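Local coordinates for glycosyltransferase (duf1792) (Streptococcus sanguinis, PDB 5V4A), which probably transfers a sugar from a UDP-sugar donor, as the C-terminal GT-D-type glycosyltransferase domain of a longer protein, at residues 221-226 against 246-251. Numbering follows the deposited sequence.
With UDP (uridine-5'-diphosphate), chain C.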
ATOM      1  N   ILE A 221       8.201   5.587 -13.880  1.00 12.84           N
ATOM      2  CA  ILE A 221       7.049   6.088 -13.141  1.00 12.83           C
ATOM      3  C   ILE A 221       6.655   7.502 -13.554  1.00 12.99           C
ATOM      4  O   ILE A 221       5.794   8.103 -12.915  1.00 13.19           O
ATOM      5  CB  ILE A 221       7.258   6.007 -11.613  1.00 22.46           C
ATOM      6  CG1 ILE A 221       8.486   6.809 -11.168  1.00 21.50           C
ATOM      7  CG2 ILE A 221       7.344   4.547 -11.170  1.00 13.39           C
ATOM      8  CD1 ILE A 221       8.649   6.848  -9.655  1.00 16.58           C
ATOM      9  N   GLY A 222       7.266   8.043 -14.606  1.00 14.49           N
ATOM     10  CA  GLY A 222       6.715   9.195 -15.314  1.00 14.39           C
ATOM     11  C   GLY A 222       6.216  10.380 -14.503  1.00 13.41           C
ATOM     12  O   GLY A 222       6.966  10.995 -13.743  1.00 13.25           O
ATOM     13  N   HIS A 223       4.941  10.721 -14.701  1.00 13.66           N
ATOM     14  CA  HIS A 223       4.337  11.931 -14.153  1.00 16.16           C
ATOM     15  C   HIS A 223       3.812  11.748 -12.728  1.00 17.51           C
ATOM     16  O   HIS A 223       2.901  12.480 -12.314  1.00 18.27           O
ATOM     17  CB  HIS A 223       3.217  12.410 -15.078  1.00 16.65           C
ATOM     18  CG  HIS A 223       3.673  13.348 -16.154  1.00 14.49           C
ATOM     19  ND1 HIS A 223       3.259  13.238 -17.463  1.00 17.06           N
ATOM     20  CD2 HIS A 223       4.484  14.433 -16.106  1.00 14.50           C
ATOM     21  CE1 HIS A 223       3.810  14.202 -18.182  1.00 16.80           C
ATOM     22  NE2 HIS A 223       4.553  14.946 -17.381  1.00 17.42           N
ATOM     23  N   ILE A 224       4.372  10.805 -11.964  1.00 13.28           N
ATOM     24  CA  ILE A 224       3.875  10.531 -10.611  1.00 13.12           C
ATOM     25  C   ILE A 224       3.871  11.791  -9.746  1.00 13.94           C
ATOM     26  O   ILE A 224       2.952  11.992  -8.935  1.00 14.08           O
ATOM     27  CB  ILE A 224       4.702   9.398  -9.960  1.00 12.81           C
ATOM     28  CG1 ILE A 224       4.036   8.942  -8.666  1.00 12.71           C
ATOM     29  CG2 ILE A 224       6.109   9.859  -9.642  1.00 15.41           C
ATOM     30  CD1 ILE A 224       2.598   8.525  -8.871  1.00 15.84           C
ATOM     31  N   ASP A 225       4.858  12.685  -9.930  1.00 15.73           N
ATOM     32  CA  ASP A 225       4.962  13.847  -9.051  1.00 15.44           C
ATOM     33  C   ASP A 225       3.804  14.810  -9.263  1.00 17.11           C
ATOM     34  O   ASP A 225       3.305  15.393  -8.299  1.00 15.03           O
ATOM     35  CB  ASP A 225       6.284  14.602  -9.251  1.00 14.64           C
ATOM     36  CG  ASP A 225       6.348  15.892  -8.398  1.00 20.96           C
ATOM     37  OD1 ASP A 225       5.911  16.979  -8.868  1.00 17.46           O
ATOM     38  OD2 ASP A 225       6.804  15.802  -7.231  1.00 21.25           O
ATOM     39  N   SER A 226       3.395  15.032 -10.520  1.00 13.81           N
ATOM     40  CA  SER A 226       2.269  15.931 -10.759  1.00 22.59           C
ATOM     41  C   SER A 226       0.991  15.357 -10.170  1.00 22.22           C
ATOM     42  O   SER A 226       0.186  16.084  -9.579  1.00 19.58           O
ATOM     43  CB  SER A 226       2.085  16.184 -12.257  1.00 23.39           C
ATOM     44  OG  SER A 226       3.188  16.862 -12.827  1.00 16.71           O
ATOM     45  N   THR A 246       4.788  20.533 -14.943  1.00 15.46           N
ATOM     46  CA  THR A 246       3.454  20.020 -14.673  1.00 15.52           C
ATOM     47  C   THR A 246       3.007  19.141 -15.832  1.00 17.35           C
ATOM     48  O   THR A 246       3.075  19.554 -16.990  1.00 18.37           O
ATOM     49  CB  THR A 246       2.432  21.140 -14.452  1.00 17.00           C
ATOM     50  OG1 THR A 246       2.908  22.031 -13.438  1.00 15.94           O
ATOM     51  CG2 THR A 246       1.085  20.571 -14.031  1.00 17.80           C
ATOM     52  N   ALA A 247       2.520  17.943 -15.506  1.00 15.97           N
ATOM     53  CA  ALA A 247       1.982  17.038 -16.515  1.00 15.55           C
ATOM     54  C   ALA A 247       0.914  17.728 -17.360  1.00 23.23           C
ATOM     55  O   ALA A 247       0.046  18.435 -16.839  1.00 24.54           O
ATOM     56  CB  ALA A 247       1.373  15.817 -15.829  1.00 15.31           C
ATOM     57  N   GLU A 248       0.967  17.474 -18.669  1.00 16.42           N
ATOM     58  CA  GLU A 248       0.046  18.027 -19.661  1.00 26.52           C
ATOM     59  C   GLU A 248       0.149  19.547 -19.758  1.00 27.06           C
ATOM     60  O   GLU A 248      -0.775  20.210 -20.242  1.00 29.88           O
ATOM     61  CB  GLU A 248      -1.403  17.589 -19.400  1.00 30.69           C
ATOM     62  CG  GLU A 248      -1.704  16.133 -19.836  1.00 28.92           C
ATOM     63  CD  GLU A 248      -1.305  15.091 -18.786  1.00 29.36           C
ATOM     64  OE1 GLU A 248      -2.000  15.019 -17.751  1.00 31.74           O
ATOM     65  OE2 GLU A 248      -0.322  14.332 -18.999  1.00 20.90           O
ATOM     66  N   HIS A 249       1.251  20.107 -19.255  1.00 25.51           N
ATOM     67  CA  HIS A 249       1.703  21.450 -19.594  1.00 24.89           C
ATOM     68  C   HIS A 249       3.115  21.286 -20.157  1.00 22.01           C
ATOM     69  O   HIS A 249       4.090  21.825 -19.624  1.00 22.17           O
ATOM     70  CB  HIS A 249       1.652  22.363 -18.367  1.00 20.07           C
ATOM     71  CG  HIS A 249       0.276  22.522 -17.795  1.00 19.13           C
ATOM     72  ND1 HIS A 249      -0.576  23.544 -18.161  1.00 22.71           N
ATOM     73  CD2 HIS A 249      -0.402  21.772 -16.893  1.00 21.81           C
ATOM     74  CE1 HIS A 249      -1.711  23.425 -17.492  1.00 21.27           C
ATOM     75  NE2 HIS A 249      -1.633  22.359 -16.719  1.00 25.44           N
ATOM     76  N   ASN A 250       3.228  20.512 -21.235  1.00 18.45           N
ATOM     77  CA  ASN A 250       4.493  19.864 -21.563  1.00 18.88           C
ATOM     78  C   ASN A 250       5.474  20.771 -22.285  1.00 17.14           C
ATOM     79  O   ASN A 250       6.623  20.365 -22.496  1.00 16.96           O
ATOM     80  CB  ASN A 250       4.231  18.590 -22.371  1.00 24.10           C
ATOM     81  CG  ASN A 250       3.575  17.496 -21.533  1.00 20.70           C
ATOM     82  OD1 ASN A 250       3.610  17.537 -20.299  1.00 20.29           O
ATOM     83  ND2 ASN A 250       2.978  16.515 -22.200  1.00 18.36           N
ATOM     84  N   PHE A 251       5.068  21.983 -22.667  1.00 17.64           N
ATOM     85  CA  PHE A 251       6.042  22.890 -23.263  1.00 17.87           C
ATOM     86  C   PHE A 251       6.968  23.476 -22.205  1.00 17.59           C
ATOM     87  O   PHE A 251       8.056  23.948 -22.543  1.00 17.63           O
ATOM     88  CB  PHE A 251       5.319  24.010 -24.021  1.00 18.57           C
ATOM     89  CG  PHE A 251       6.205  24.794 -24.968  1.00 18.93           C
ATOM     90  CD1 PHE A 251       6.675  24.231 -26.142  1.00 20.22           C
ATOM     91  CD2 PHE A 251       6.583  26.084 -24.658  1.00 19.17           C
ATOM     92  CE1 PHE A 251       7.490  24.967 -27.012  1.00 19.41           C
ATOM     93  CE2 PHE A 251       7.390  26.829 -25.517  1.00 29.64           C
ATOM     94  CZ  PHE A 251       7.853  26.261 -26.695  1.00 19.65           C
TER
HETATM   95  N1  UDP C 301      10.700  14.253 -19.613  1.00 11.34           N
HETATM   96  C2  UDP C 301      12.013  14.649 -19.521  1.00 10.60           C
HETATM   97  N3  UDP C 301      12.702  14.658 -20.705  1.00 14.87           N
HETATM   98  C4  UDP C 301      12.216  14.320 -21.953  1.00 14.81           C
HETATM   99  C5  UDP C 301      10.850  13.908 -21.967  1.00  9.50           C
HETATM  100  C6  UDP C 301      10.148  13.875 -20.815  1.00  9.59           C
HETATM  101  O2  UDP C 301      12.537  14.972 -18.466  1.00 18.30           O
HETATM  102  O4  UDP C 301      12.972  14.368 -22.942  1.00 17.16           O
HETATM  103  C1' UDP C 301       9.927  14.153 -18.346  1.00 15.16           C
HETATM  104  C2' UDP C 301       8.871  15.216 -18.072  1.00 20.59           C
HETATM  105  O2' UDP C 301       9.466  16.433 -17.624  1.00 16.95           O
HETATM  106  C3' UDP C 301       8.036  14.497 -16.991  1.00 18.77           C
HETATM  107  C4' UDP C 301       8.180  13.005 -17.355  1.00 18.02           C
HETATM  108  O4' UDP C 301       9.208  12.942 -18.366  1.00 13.61           O
HETATM  109  O3' UDP C 301       8.566  14.668 -15.681  1.00 17.53           O
HETATM  110  C5' UDP C 301       6.922  12.323 -17.837  1.00 12.73           C
HETATM  111  O5' UDP C 301       7.163  10.983 -18.321  1.00 10.41           O
HETATM  112  PA  UDP C 301       6.008  10.146 -19.005  1.00 14.88           P
HETATM  113  O1A UDP C 301       5.601  10.767 -20.339  1.00 21.32           O
HETATM  114  O2A UDP C 301       6.459   8.733 -19.021  1.00 18.96           O
HETATM  115  O3A UDP C 301       4.731  10.330 -18.002  1.00 16.29           O
HETATM  116  PB  UDP C 301       3.338   9.581 -17.841  1.00 14.72           P
HETATM  117  O1B UDP C 301       3.428   8.462 -18.887  1.00 17.49           O
HETATM  118  O2B UDP C 301       2.314  10.654 -18.279  1.00 14.63           O
HETATM  119  O3B UDP C 301       3.144   9.065 -16.447  1.00 17.22           O
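His223 ND1 is held by one hydrogen bond, which it gives to UDP O2B at 2.9 Å. The backbone N of the same residue gives an almost straight bond (174°) to UDP O3B, so two oxygens of the β-phosphate are reached from His223. With NE2 hydrogen-bonded to His245, another UDP-binding residue, both ring nitrogens are engaged and the rotation of the imidazole is fixed. The ring is also sandwiched. Ala247 CB sits over the centre of one face, a CH-pi contact 3.4 Å from the His223 ring centroid, while UDP C5' lies over the opposite face. In this GT-D fold the turn 221-224 follows strand 218-220 and leads into helix 224-233, with His223 as N-cap residue. It exemplifies a common way of binding phosphate, through backbone N-H at a helix start, and the nearby helix end may ease the charge. In the first turn of the helix, Ser226 OG accepts a hydrogen bond from Ala247 N (3.0 Å), joining the loop 246-251 to the helix beside the point where the Ala247 methyl meets the ring. Glu248 OE2 approaches His223 ND1 no closer than 4.0 Å, and its OE1 forms a salt bridge with Arg116, which also binds UDP.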